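Local coordinates for glycosyltransferase (Rickettsia africae, PDB 7MI0), which probably transfers a sugar from an activated donor to an acceptor, as expected of a GT-B-fold glycosyltransferase of family 4, at residues F84-N89 against A113-L118; L92-I97 against Y117-W122; T129-V134 against K153-V158; S289-S294 against Y351-L356; L315-N320 against T333-E338. All blocks are in the same frame, centred on the assembly; numbering follows the deposited sequence.

Interaction 1: residues F84-N89 against A113-L118; sequences FVILNN and AWSSYL
Ser115 faces the helix of residues 84-89 from the first turn of its own helix, its CB resting 3.8 Å from Asn89 CB. Its OG, anti to the carbonyl carbon (chi1 -60°), reaches the backbone of the other helix and donates a hydrogen bond to Ile86 O, with 3.1 Å between OG and O. The hydroxyl comes in at the side of the carbonyl, in its plane and on a lone pair, with a C=O...OG angle of 108°. Ser115 OG also lies 3.4 Å from Asn89 CB and 3.6 Å from Ile86 CG2. Both helices belong to the N-terminal Rossmann-like domain; residues 84-89 and 114-118 cross at -42° with their axes 8.2 Å apart. Within these two segments the CA atoms of Ile86 and Ser115 come nearest, and Ala113 takes the N-cap position of the second helix. Beside the serine, Ile86 CG2 also meets Trp114 CB at 3.6 Å; the isoleucine and tryptophan side chains run side by side in the same direction. One turn further along, Leu118 crosses Leu87 obliquely, Leu118 CD1 against Leu87 CD2 at 3.7 Å. Asn89, by contrast, is buried, and its ND2 is hydrogen-bonded to Asn77 O.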
# COMPACT_ATOMS: atom_id res chain seq x y z
N PHE A 84 31.61 9.04 5.38
CA PHE A 84 31.86 10.34 4.77
C PHE A 84 30.65 10.81 3.98
O PHE A 84 30.27 11.99 4.04
CB PHE A 84 33.09 10.27 3.87
CG PHE A 84 34.38 9.99 4.61
CD1 PHE A 84 34.91 10.93 5.48
CD2 PHE A 84 35.06 8.80 4.42
CE1 PHE A 84 36.09 10.68 6.15
CE2 PHE A 84 36.24 8.54 5.09
CZ PHE A 84 36.75 9.48 5.96
N VAL A 85 30.01 9.90 3.24
CA VAL A 85 28.83 10.25 2.47
C VAL A 85 27.65 10.53 3.39
O VAL A 85 26.86 11.45 3.13
CB VAL A 85 28.51 9.13 1.45
CG1 VAL A 85 27.21 9.41 0.74
CG2 VAL A 85 29.66 9.00 0.46
N ILE A 86 27.52 9.77 4.48
CA ILE A 86 26.45 10.04 5.44
C ILE A 86 26.62 11.44 6.03
O ILE A 86 25.66 12.22 6.09
CB ILE A 86 26.43 8.97 6.54
CG1 ILE A 86 26.10 7.60 5.95
CG2 ILE A 86 25.43 9.33 7.61
CD1 ILE A 86 26.14 6.48 6.96
N LEU A 87 27.83 11.77 6.47
CA LEU A 87 28.08 13.08 7.07
C LEU A 87 27.91 14.19 6.05
O LEU A 87 27.44 15.28 6.39
CB LEU A 87 29.48 13.13 7.67
CG LEU A 87 29.70 12.32 8.94
CD1 LEU A 87 31.16 12.39 9.36
CD2 LEU A 87 28.81 12.83 10.05
N ASN A 88 28.28 13.95 4.80
CA ASN A 88 28.18 15.00 3.80
C ASN A 88 26.74 15.19 3.32
O ASN A 88 26.30 16.32 3.11
CB ASN A 88 29.10 14.71 2.62
CG ASN A 88 29.17 15.86 1.65
OD1 ASN A 88 29.74 16.90 1.95
ND2 ASN A 88 28.57 15.68 0.47
N ASN A 89 26.00 14.09 3.13
CA ASN A 89 24.57 14.22 2.87
C ASN A 89 23.89 14.95 4.02
O ASN A 89 23.05 15.83 3.79
CB ASN A 89 23.93 12.84 2.65
CG ASN A 89 24.19 12.29 1.25
OD1 ASN A 89 24.51 13.03 0.32
ND2 ASN A 89 24.04 10.98 1.10
N ALA A 113 17.29 6.61 9.08
CA ALA A 113 17.71 7.61 8.10
C ALA A 113 18.88 8.39 8.68
O ALA A 113 18.74 9.51 9.19
CB ALA A 113 16.55 8.53 7.75
N TRP A 114 20.07 7.79 8.59
CA TRP A 114 21.26 8.35 9.22
C TRP A 114 21.45 9.82 8.87
O TRP A 114 21.52 10.68 9.75
CB TRP A 114 22.50 7.54 8.80
CG TRP A 114 22.44 6.07 9.09
CD1 TRP A 114 22.49 5.06 8.18
CD2 TRP A 114 22.34 5.44 10.38
NE1 TRP A 114 22.43 3.84 8.81
CE2 TRP A 114 22.34 4.05 10.16
CE3 TRP A 114 22.26 5.92 11.69
CZ2 TRP A 114 22.25 3.13 11.21
CZ3 TRP A 114 22.18 5.01 12.72
CH2 TRP A 114 22.17 3.63 12.48
N SER A 115 21.54 10.13 7.57
CA SER A 115 21.86 11.49 7.16
C SER A 115 20.77 12.47 7.59
O SER A 115 21.07 13.59 8.01
CB SER A 115 22.06 11.55 5.64
OG SER A 115 23.12 10.71 5.23
N SER A 116 19.50 12.08 7.48
CA SER A 116 18.42 12.98 7.85
C SER A 116 18.38 13.21 9.36
O SER A 116 18.15 14.34 9.81
CB SER A 116 17.08 12.42 7.37
OG SER A 116 17.15 12.08 6.00
N TYR A 117 18.60 12.16 10.14
CA TYR A 117 18.62 12.29 11.60
C TYR A 117 19.72 13.25 12.05
O TYR A 117 19.51 14.07 12.96
CB TYR A 117 18.82 10.92 12.24
CG TYR A 117 19.10 10.98 13.72
CD1 TYR A 117 18.07 11.16 14.63
CD2 TYR A 117 20.40 10.85 14.20
CE1 TYR A 117 18.33 11.23 15.99
CE2 TYR A 117 20.66 10.92 15.56
CZ TYR A 117 19.62 11.10 16.45
OH TYR A 117 19.87 11.17 17.79
N LEU A 118 20.90 13.17 11.43
CA LEU A 118 21.95 14.13 11.76
C LEU A 118 21.53 15.55 11.38
O LEU A 118 21.80 16.50 12.12
CB LEU A 118 23.25 13.74 11.07
CG LEU A 118 23.98 12.50 11.58
CD1 LEU A 118 25.24 12.23 10.77
CD2 LEU A 118 24.32 12.65 13.05

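Interaction 2: residues L92-I97 against Y117-W122; sequences LIAEII and YLATKW
The indole of Trp122 carries the backbone carbonyl oxygen Leu118 O on one face, 3.2 Å above the ring plane and offset toward the rim, while Lys121 NZ lies at its edge, in plane. The ring of Tyr117 is engaged edge-to-face with Phe127. Neither aromatic ring makes the contact with residues 92-97, which falls to small and branched aliphatic groups. At its centre is Ala119, whose CB points at the other helix and is met from three positions spaced along it. Ile93 holds CG2 anti to its backbone N (chi1 -55°), and this branch touches Ala119 CB at 3.6 Å. Ala94 comes up directly opposite, CB to CB at 4.3 Å, where the backbones are nearest, with 4.7 Å between the two CA atoms. One turn on from Ile93, the extended Ile97 brings the tip of its chain across, CD1 lying 3.9 Å from Ala119 CB and close to Ala119 O. In this Rossmann-like domain, residues 92-97 and 117-122 cross at -47°, their axes 8.5 Å apart. Thr120 directs its CB away, only its CG2 coming near Ile97 CD1, and its OG1 donates to Tyr117 O, which also accepts from Lys121 N. All five touching residues are buried, and no hydrogen bond joins the two segments, so the crossing rests on van der Waals fit between alanines and isoleucine branches.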
# COMPACT_ATOMS: atom_id res chain seq x y z
N LEU A 92 24.37 18.51 3.48
CA LEU A 92 23.55 19.03 2.38
C LEU A 92 22.10 19.22 2.83
O LEU A 92 21.50 20.27 2.59
CB LEU A 92 23.62 18.09 1.18
CG LEU A 92 24.99 17.85 0.53
CD1 LEU A 92 24.93 16.66 -0.41
CD2 LEU A 92 25.47 19.08 -0.20
N ILE A 93 21.54 18.21 3.50
CA ILE A 93 20.17 18.31 3.99
C ILE A 93 20.04 19.47 4.97
O ILE A 93 19.11 20.28 4.89
CB ILE A 93 19.73 16.99 4.63
CG1 ILE A 93 19.90 15.83 3.65
CG2 ILE A 93 18.28 17.08 5.11
CD1 ILE A 93 19.64 14.47 4.26
N ALA A 94 20.99 19.57 5.91
CA ALA A 94 20.97 20.65 6.88
C ALA A 94 20.97 22.01 6.19
O ALA A 94 20.27 22.94 6.63
CB ALA A 94 22.15 20.53 7.83
N GLU A 95 21.75 22.16 5.12
CA GLU A 95 21.75 23.43 4.40
C GLU A 95 20.43 23.65 3.69
O GLU A 95 19.94 24.78 3.62
CB GLU A 95 22.92 23.48 3.43
CG GLU A 95 24.27 23.65 4.12
CD GLU A 95 24.29 24.82 5.09
OE1 GLU A 95 23.84 25.93 4.71
OE2 GLU A 95 24.75 24.64 6.24
N ILE A 96 19.82 22.58 3.16
CA ILE A 96 18.47 22.68 2.63
C ILE A 96 17.50 23.12 3.72
O ILE A 96 16.66 23.99 3.50
CB ILE A 96 18.04 21.34 2.00
CG1 ILE A 96 18.72 21.13 0.64
CG2 ILE A 96 16.53 21.27 1.86
CD1 ILE A 96 18.73 19.69 0.18
N ILE A 97 17.62 22.52 4.91
CA ILE A 97 16.76 22.90 6.03
C ILE A 97 16.87 24.39 6.30
O ILE A 97 15.86 25.11 6.35
CB ILE A 97 17.11 22.07 7.28
CG1 ILE A 97 16.82 20.59 7.04
CG2 ILE A 97 16.33 22.58 8.48
CD1 ILE A 97 17.14 19.72 8.23
N TYR A 117 18.60 12.16 10.14
CA TYR A 117 18.62 12.29 11.60
C TYR A 117 19.72 13.25 12.05
O TYR A 117 19.51 14.07 12.96
CB TYR A 117 18.82 10.92 12.24
CG TYR A 117 19.10 10.98 13.72
CD1 TYR A 117 18.07 11.16 14.63
CD2 TYR A 117 20.40 10.85 14.20
CE1 TYR A 117 18.33 11.23 15.99
CE2 TYR A 117 20.66 10.92 15.56
CZ TYR A 117 19.62 11.10 16.45
OH TYR A 117 19.87 11.17 17.79
N LEU A 118 20.90 13.17 11.43
CA LEU A 118 21.95 14.13 11.76
C LEU A 118 21.53 15.55 11.38
O LEU A 118 21.80 16.50 12.12
CB LEU A 118 23.25 13.74 11.07
CG LEU A 118 23.98 12.50 11.58
CD1 LEU A 118 25.24 12.23 10.77
CD2 LEU A 118 24.32 12.65 13.05
N ALA A 119 20.85 15.70 10.24
CA ALA A 119 20.49 17.04 9.78
C ALA A 119 19.55 17.72 10.75
O ALA A 119 19.64 18.94 10.97
CB ALA A 119 19.87 16.96 8.39
N THR A 120 18.64 16.96 11.36
CA THR A 120 17.70 17.55 12.30
C THR A 120 18.31 17.75 13.68
O THR A 120 17.96 18.70 14.38
CB THR A 120 16.43 16.69 12.40
OG1 THR A 120 16.78 15.37 12.83
CG2 THR A 120 15.73 16.62 11.06
N LYS A 121 19.23 16.85 14.08
CA LYS A 121 19.93 17.01 15.35
C LYS A 121 20.67 18.34 15.41
O LYS A 121 20.79 18.93 16.48
CB LYS A 121 20.89 15.84 15.57
CG LYS A 121 21.76 15.94 16.83
CD LYS A 121 22.99 15.02 16.76
CE LYS A 121 24.09 15.46 17.73
NZ LYS A 121 25.47 15.01 17.33
N TRP A 122 21.15 18.82 14.26
CA TRP A 122 21.96 20.03 14.19
C TRP A 122 21.15 21.29 13.96
O TRP A 122 21.66 22.39 14.20
CB TRP A 122 22.98 19.90 13.06
CG TRP A 122 23.92 18.77 13.23
CD1 TRP A 122 24.21 18.11 14.39
CD2 TRP A 122 24.70 18.14 12.21
NE1 TRP A 122 25.12 17.11 14.15
CE2 TRP A 122 25.44 17.11 12.82
CE3 TRP A 122 24.84 18.35 10.83
CZ2 TRP A 122 26.31 16.29 12.10
CZ3 TRP A 122 25.71 17.54 10.12
CH2 TRP A 122 26.43 16.52 10.76

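Interaction 3: residues T129-V134 against K153-V158; sequences TTFHGV and KKVVAV
Strands 126-131 and 154-157 are the two parallel strands of a beta-alpha-beta unit, connected through helix 139-149, in the seven-stranded sheet of the N-terminal Rossmann-like domain. Val156 is held through both its backbone N and its backbone O: the N donates to Thr129 O at 2.7 Å, and the O accepts from Phe131 N, also at 2.7 Å. The second bond is the straighter, at 168° on the hydrogen, and runs nearly along the C=O axis. Just past the end of strand 154-157, Val158 N makes a weak bond to Phe131 O. Thr130 and Val156 share one face of the sheet and lie side by side, pointing the same way. Thr130 OG1, anti to the carbonyl carbon, packs 3.5 Å from Val156 CB, and its polar need is met by His106 NE2 on the neighbouring strand 104-107. The other face carries Thr129, Phe131, Val155 and Ala157. There the Phe131 ring presents its edge to Val155, whose CB lies in the ring plane, 3.6 Å from Phe131 CE1, while Thr129 CG2 lies over one ring face, offset toward the rim; Leu166 of helix 160-168 also packs against this phenylalanine. At the carboxyl ends, where both segments leave the sheet, the side chains of His132 and Val158 cross at about a right angle. His132 NE2 is hydrogen-bonded to Arg108 NE. Val158 CG1, anti to its own carbonyl carbon, forms a CH-pi contact over the imidazole face, 4.2 Å from the ring centroid and 19° off its normal.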
# COMPACT_ATOMS: atom_id res chain seq x y z
N THR A 129 9.47 9.66 11.53
CA THR A 129 9.67 8.42 10.80
C THR A 129 8.33 7.72 10.59
O THR A 129 7.53 7.61 11.53
CB THR A 129 10.61 7.48 11.57
OG1 THR A 129 11.82 8.18 11.89
CG2 THR A 129 10.95 6.24 10.73
N THR A 130 8.09 7.26 9.36
CA THR A 130 6.97 6.38 9.05
C THR A 130 7.53 5.04 8.60
O THR A 130 8.41 4.99 7.73
CB THR A 130 6.07 6.96 7.96
OG1 THR A 130 5.57 8.24 8.38
CG2 THR A 130 4.89 6.03 7.70
N PHE A 131 7.03 3.96 9.19
CA PHE A 131 7.43 2.60 8.84
C PHE A 131 6.36 2.02 7.91
O PHE A 131 5.25 1.73 8.34
CB PHE A 131 7.59 1.74 10.09
CG PHE A 131 8.66 2.24 11.04
CD1 PHE A 131 8.35 3.17 12.03
CD2 PHE A 131 9.97 1.79 10.94
CE1 PHE A 131 9.34 3.63 12.90
CE2 PHE A 131 10.94 2.25 11.80
CZ PHE A 131 10.63 3.17 12.78
N HIS A 132 6.71 1.88 6.63
CA HIS A 132 5.80 1.31 5.63
C HIS A 132 5.87 -0.21 5.56
O HIS A 132 5.27 -0.80 4.66
CB HIS A 132 6.09 1.90 4.25
CG HIS A 132 5.78 3.35 4.12
ND1 HIS A 132 4.77 3.83 3.31
CD2 HIS A 132 6.35 4.44 4.69
CE1 HIS A 132 4.74 5.15 3.39
NE2 HIS A 132 5.69 5.54 4.22
N GLY A 133 6.60 -0.84 6.47
CA GLY A 133 6.73 -2.28 6.39
C GLY A 133 7.44 -2.81 7.61
O GLY A 133 7.84 -2.05 8.50
N VAL A 134 7.60 -4.13 7.63
CA VAL A 134 8.25 -4.83 8.73
C VAL A 134 9.68 -5.15 8.30
O VAL A 134 9.90 -6.07 7.51
CB VAL A 134 7.48 -6.09 9.12
CG1 VAL A 134 8.24 -6.85 10.20
CG2 VAL A 134 6.08 -5.73 9.59
N LYS A 153 10.40 12.14 20.26
CA LYS A 153 10.02 12.03 18.86
C LYS A 153 8.82 11.10 18.76
O LYS A 153 8.45 10.42 19.72
CB LYS A 153 11.19 11.52 18.01
CG LYS A 153 12.48 12.30 18.25
CD LYS A 153 13.45 12.18 17.09
CE LYS A 153 14.53 13.23 17.20
NZ LYS A 153 15.25 13.17 18.51
N LYS A 154 8.20 11.09 17.58
CA LYS A 154 7.11 10.18 17.28
C LYS A 154 7.46 9.37 16.04
O LYS A 154 8.32 9.75 15.24
CB LYS A 154 5.79 10.94 17.07
CG LYS A 154 5.28 11.66 18.30
CD LYS A 154 4.05 10.99 18.85
CE LYS A 154 3.64 11.59 20.19
NZ LYS A 154 4.64 11.29 21.25
N VAL A 155 6.79 8.23 15.89
CA VAL A 155 6.91 7.40 14.71
C VAL A 155 5.51 7.04 14.23
O VAL A 155 4.56 7.02 15.01
CB VAL A 155 7.74 6.12 14.97
CG1 VAL A 155 9.20 6.46 15.22
CG2 VAL A 155 7.15 5.35 16.15
N VAL A 156 5.40 6.76 12.93
CA VAL A 156 4.12 6.42 12.32
C VAL A 156 4.21 5.00 11.77
O VAL A 156 5.15 4.66 11.05
CB VAL A 156 3.74 7.41 11.20
CG1 VAL A 156 2.59 6.88 10.39
CG2 VAL A 156 3.37 8.75 11.79
N ALA A 157 3.22 4.18 12.11
CA ALA A 157 3.04 2.86 11.53
C ALA A 157 1.84 2.88 10.59
O ALA A 157 0.78 3.40 10.94
CB ALA A 157 2.84 1.80 12.62
N VAL A 158 2.03 2.33 9.39
CA VAL A 158 0.97 2.31 8.38
C VAL A 158 -0.11 1.28 8.67
O VAL A 158 -1.08 1.19 7.91
CB VAL A 158 1.51 2.01 6.97
CG1 VAL A 158 2.61 2.98 6.58
CG2 VAL A 158 1.99 0.57 6.90

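Interaction 4: residues S289-S294 against Y351-L356; sequences SDIIIS and YCFSIL
Strand 291-294 belongs to the six-stranded parallel sheet of the C-terminal Rossmann-like domain, and its beginning, with Asp290 just before it, meets the carboxyl end of helix 342-355, which packs on one side of that sheet. Ser289 lies ahead of the strand, its hydroxyl bonded to Leu285 O. Asp290 directs its CB toward the helix end, where Leu356 CD1 touches it at 3.6 Å and CD2 stands slightly further off. Only the methylene of the aspartate is used across this contact; its carboxylate turns elsewhere, OD2 accepting a hydrogen bond from Ile214 N of the adjoining strand. Ile291 buries more surface here than any other residue. With CG1 anti to the carbonyl carbon (chi1 -61°) and CD1 extended beyond it (chi2 163°), the side chain reaches into the group formed by Cys352, Phe353 and Leu356. Ile291 CD1 sits 3.5 Å from Cys352 CB and 4.1 Å from Leu356 CD1. Ile292 turns from the helix, and its backbone bonds to Leu315 and Ile317 tie strand 291-294 to strand 315-319; Ile293 in turn packs on Ile215 and Ile317. Across the contact, Cys352 O accepts from both Ile355 N and Leu356 N. The phenyl side chain of Phe353 crosses that of Ile291 at about a right angle, its CE1 lying 3.7 Å from Ile291 CD1.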
# COMPACT_ATOMS: atom_id res chain seq x y z
N SER A 289 -15.37 -7.00 -12.35
CA SER A 289 -15.18 -8.17 -11.50
C SER A 289 -16.26 -8.23 -10.43
O SER A 289 -16.89 -7.24 -10.08
CB SER A 289 -13.79 -8.14 -10.86
OG SER A 289 -12.80 -7.78 -11.81
N ASP A 290 -16.46 -9.44 -9.91
CA ASP A 290 -17.37 -9.67 -8.80
C ASP A 290 -16.66 -10.08 -7.52
O ASP A 290 -17.17 -9.79 -6.43
CB ASP A 290 -18.39 -10.76 -9.18
CG ASP A 290 -19.04 -10.51 -10.53
OD1 ASP A 290 -19.60 -9.41 -10.74
OD2 ASP A 290 -18.97 -11.41 -11.40
N ILE A 291 -15.50 -10.74 -7.61
CA ILE A 291 -14.75 -11.20 -6.45
C ILE A 291 -13.29 -10.81 -6.62
O ILE A 291 -12.69 -11.07 -7.66
CB ILE A 291 -14.88 -12.73 -6.27
CG1 ILE A 291 -16.34 -13.13 -6.06
CG2 ILE A 291 -14.01 -13.21 -5.11
CD1 ILE A 291 -16.59 -14.60 -6.30
N ILE A 292 -12.71 -10.19 -5.58
CA ILE A 292 -11.31 -9.77 -5.57
C ILE A 292 -10.54 -10.67 -4.61
O ILE A 292 -11.04 -11.02 -3.54
CB ILE A 292 -11.16 -8.29 -5.17
CG1 ILE A 292 -12.14 -7.42 -5.95
CG2 ILE A 292 -9.74 -7.82 -5.43
CD1 ILE A 292 -11.90 -7.43 -7.43
N ILE A 293 -9.31 -11.01 -4.99
CA ILE A 293 -8.52 -12.00 -4.26
C ILE A 293 -7.18 -11.40 -3.85
O ILE A 293 -6.43 -10.90 -4.69
CB ILE A 293 -8.28 -13.28 -5.08
CG1 ILE A 293 -9.61 -13.93 -5.49
CG2 ILE A 293 -7.42 -14.26 -4.30
CD1 ILE A 293 -10.40 -14.50 -4.34
N SER A 294 -6.89 -11.45 -2.55
CA SER A 294 -5.53 -11.35 -2.03
C SER A 294 -5.20 -12.68 -1.37
O SER A 294 -5.87 -13.08 -0.41
CB SER A 294 -5.37 -10.21 -1.03
OG SER A 294 -4.23 -10.43 -0.22
N TYR A 351 -18.50 -20.20 -1.95
CA TYR A 351 -19.54 -19.52 -1.19
C TYR A 351 -19.96 -18.22 -1.86
O TYR A 351 -21.15 -17.91 -1.95
CB TYR A 351 -19.09 -19.24 0.24
CG TYR A 351 -20.04 -18.34 1.01
CD1 TYR A 351 -21.24 -18.83 1.50
CD2 TYR A 351 -19.74 -17.00 1.22
CE1 TYR A 351 -22.12 -18.01 2.20
CE2 TYR A 351 -20.61 -16.17 1.92
CZ TYR A 351 -21.79 -16.68 2.40
OH TYR A 351 -22.65 -15.86 3.09
N CYS A 352 -18.99 -17.43 -2.32
CA CYS A 352 -19.32 -16.15 -2.93
C CYS A 352 -20.12 -16.34 -4.22
O CYS A 352 -21.06 -15.57 -4.49
CB CYS A 352 -18.05 -15.35 -3.19
SG CYS A 352 -17.30 -14.78 -1.67
N PHE A 353 -19.77 -17.35 -5.01
CA PHE A 353 -20.60 -17.71 -6.16
C PHE A 353 -22.06 -17.89 -5.74
O PHE A 353 -22.98 -17.39 -6.40
CB PHE A 353 -20.08 -18.99 -6.81
CG PHE A 353 -18.78 -18.82 -7.55
CD1 PHE A 353 -18.37 -17.57 -7.98
CD2 PHE A 353 -17.98 -19.92 -7.82
CE1 PHE A 353 -17.17 -17.42 -8.66
CE2 PHE A 353 -16.78 -19.78 -8.50
CZ PHE A 353 -16.37 -18.52 -8.92
N SER A 354 -22.29 -18.60 -4.63
CA SER A 354 -23.65 -18.93 -4.23
C SER A 354 -24.42 -17.73 -3.69
O SER A 354 -25.65 -17.78 -3.62
CB SER A 354 -23.64 -20.05 -3.19
OG SER A 354 -23.00 -19.63 -2.00
N ILE A 355 -23.73 -16.65 -3.30
CA ILE A 355 -24.42 -15.46 -2.81
C ILE A 355 -24.33 -14.28 -3.76
O ILE A 355 -25.00 -13.26 -3.52
CB ILE A 355 -23.93 -15.04 -1.41
CG1 ILE A 355 -22.49 -14.53 -1.47
CG2 ILE A 355 -24.08 -16.18 -0.43
CD1 ILE A 355 -22.06 -13.81 -0.20
N LEU A 356 -23.55 -14.37 -4.84
CA LEU A 356 -23.52 -13.31 -5.83
C LEU A 356 -24.91 -13.10 -6.42
O LEU A 356 -25.54 -14.04 -6.92
CB LEU A 356 -22.53 -13.63 -6.94
CG LEU A 356 -21.09 -13.16 -6.72
CD1 LEU A 356 -20.22 -13.57 -7.89
CD2 LEU A 356 -21.05 -11.65 -6.51

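Interaction 5: residues L315-N320 against T333-E338; sequences LVIATN and TGFHVE
Phe335, Val337 and Asn320 lose the most surface in this pairing of parallel strands 315-319 and 335-337, whose axes run 4.8 Å apart at an angle of 30°. The pair belongs to the six-stranded parallel sheet of the C-terminal Rossmann-like domain of the GT-B fold. Phe335 is joined through both backbone groups: its N donates to Val316 O at 2.9 Å, and its O accepts from Ala318 N in an almost straight bond of 170°. Its side chain, CG anti to the carbonyl carbon (chi1 -48°), leans back along strand 315-319, so that Phe335 CD2 lies 4.1 Å from Ile317 CG1, while Leu315 CD2 comes up at the ring edge, 4.2 Å from Phe335 CE2. Val337 repeats the backbone pattern two residues on, N to Ala318 O and O from Asn320 N, the latter bond 2.7 Å long. The Val337 and Ile317 side chains cross obliquely, CG2 to CG2 at 3.4 Å. Asn320, exposed at the end of the pairing, sets CB 3.5 Å from Val337 O. At the opposite end a water accepts from Val316 N and donates to Thr333 O, bridging the chains before the direct bonds begin. Strand 335-337 is one of the two edge strands within this chain, and 315-319 lies between it and 291-294. The face bearing Ile317, Phe335 and Val337 is covered by helix 342-355 through Cys352, Ala344 and Lys348, and Ile364 of helix 359-375 packs on Leu315 and Phe335.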
# COMPACT_ATOMS: atom_id res chain seq x y z
N LEU A 315 -17.12 -8.21 -3.50
CA LEU A 315 -16.87 -9.25 -2.52
C LEU A 315 -15.37 -9.52 -2.47
O LEU A 315 -14.76 -9.86 -3.49
CB LEU A 315 -17.64 -10.52 -2.86
CG LEU A 315 -19.16 -10.44 -2.76
CD1 LEU A 315 -19.78 -11.81 -2.98
CD2 LEU A 315 -19.60 -9.84 -1.43
N VAL A 316 -14.77 -9.35 -1.29
CA VAL A 316 -13.33 -9.37 -1.12
C VAL A 316 -12.94 -10.57 -0.27
O VAL A 316 -13.52 -10.80 0.80
CB VAL A 316 -12.82 -8.06 -0.49
CG1 VAL A 316 -11.43 -8.26 0.09
CG2 VAL A 316 -12.83 -6.93 -1.51
N ILE A 317 -11.94 -11.31 -0.74
CA ILE A 317 -11.41 -12.48 -0.04
C ILE A 317 -9.91 -12.27 0.14
O ILE A 317 -9.18 -12.15 -0.85
CB ILE A 317 -11.69 -13.77 -0.82
CG1 ILE A 317 -13.19 -13.97 -1.01
CG2 ILE A 317 -11.08 -14.96 -0.13
CD1 ILE A 317 -13.54 -15.25 -1.74
N ALA A 318 -9.46 -12.21 1.40
CA ALA A 318 -8.05 -11.96 1.70
C ALA A 318 -7.53 -12.98 2.71
O ALA A 318 -8.26 -13.47 3.57
CB ALA A 318 -7.84 -10.55 2.27
N THR A 319 -6.24 -13.29 2.58
CA THR A 319 -5.59 -14.19 3.52
C THR A 319 -5.39 -13.50 4.86
O THR A 319 -5.02 -12.32 4.92
CB THR A 319 -4.24 -14.67 2.99
OG1 THR A 319 -3.53 -13.56 2.42
CG2 THR A 319 -4.44 -15.73 1.94
N ASN A 320 -5.65 -14.24 5.94
CA ASN A 320 -5.60 -13.69 7.29
C ASN A 320 -4.14 -13.65 7.74
O ASN A 320 -3.66 -14.50 8.50
CB ASN A 320 -6.46 -14.51 8.23
CG ASN A 320 -6.41 -14.00 9.65
OD1 ASN A 320 -5.93 -12.90 9.91
ND2 ASN A 320 -6.92 -14.80 10.58
N THR A 333 -17.86 -7.06 5.88
CA THR A 333 -17.32 -6.26 4.79
C THR A 333 -16.40 -7.05 3.88
O THR A 333 -15.82 -6.48 2.95
CB THR A 333 -16.58 -5.04 5.34
OG1 THR A 333 -15.64 -5.45 6.35
CG2 THR A 333 -17.57 -4.07 5.96
N GLY A 334 -16.28 -8.36 4.10
CA GLY A 334 -15.38 -9.19 3.33
C GLY A 334 -15.17 -10.50 4.06
O GLY A 334 -15.85 -10.80 5.05
N PHE A 335 -14.21 -11.28 3.56
CA PHE A 335 -13.99 -12.62 4.09
C PHE A 335 -12.50 -12.87 4.31
O PHE A 335 -11.67 -12.49 3.49
CB PHE A 335 -14.57 -13.68 3.16
CG PHE A 335 -15.97 -13.39 2.71
CD1 PHE A 335 -17.05 -13.70 3.52
CD2 PHE A 335 -16.21 -12.80 1.47
CE1 PHE A 335 -18.35 -13.43 3.11
CE2 PHE A 335 -17.50 -12.53 1.06
CZ PHE A 335 -18.57 -12.84 1.87
N HIS A 336 -12.19 -13.52 5.44
CA HIS A 336 -10.84 -14.00 5.74
C HIS A 336 -10.70 -15.45 5.32
O HIS A 336 -11.66 -16.22 5.37
CB HIS A 336 -10.53 -13.91 7.24
CG HIS A 336 -10.63 -12.53 7.81
ND1 HIS A 336 -10.87 -12.30 9.15
CD2 HIS A 336 -10.49 -11.31 7.24
CE1 HIS A 336 -10.89 -11.00 9.37
NE2 HIS A 336 -10.67 -10.38 8.23
N VAL A 337 -9.49 -15.82 4.90
CA VAL A 337 -9.14 -17.22 4.67
C VAL A 337 -7.76 -17.47 5.28
O VAL A 337 -6.94 -16.56 5.41
CB VAL A 337 -9.16 -17.61 3.18
CG1 VAL A 337 -9.26 -19.10 3.02
CG2 VAL A 337 -10.33 -16.99 2.48
N GLU A 338 -7.51 -18.72 5.67
CA GLU A 338 -6.18 -19.11 6.11
C GLU A 338 -5.20 -19.05 4.95
O GLU A 338 -5.52 -19.49 3.83
CB GLU A 338 -6.19 -20.52 6.70
CG GLU A 338 -6.48 -20.59 8.19
CD GLU A 338 -6.43 -22.02 8.70
OE1 GLU A 338 -5.87 -22.90 8.00
OE2 GLU A 338 -6.95 -22.27 9.81
O HOH W 1 -16.09 -7.45 0.55

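How the interactions relate
Interactions 1 and 2 are successive portions of one helix pair, 83-100 with 114-122; their centres lie 8 Å apart, and Ile93 of interaction 2 packs on Ser115 and Ser116 of interaction 1. Strand 126-131 follows that second helix in the chain and leads to interaction 3, about 20 Å from interaction 2, centre to centre. Interactions 4 and 5 lie in the C-terminal Rossmann-like domain and are also linked: strands 291-294 and 315-319 are neighbours, and Cys352 SG packs 3.5 Å from Phe335 CE2. Interaction 5 is nested in the loop closed by interaction 4. Interactions 3 and 5 lie about 26 Å apart, centre to centre, in the two Rossmann-like domains whose cleft holds the active site in GT-B enzymes.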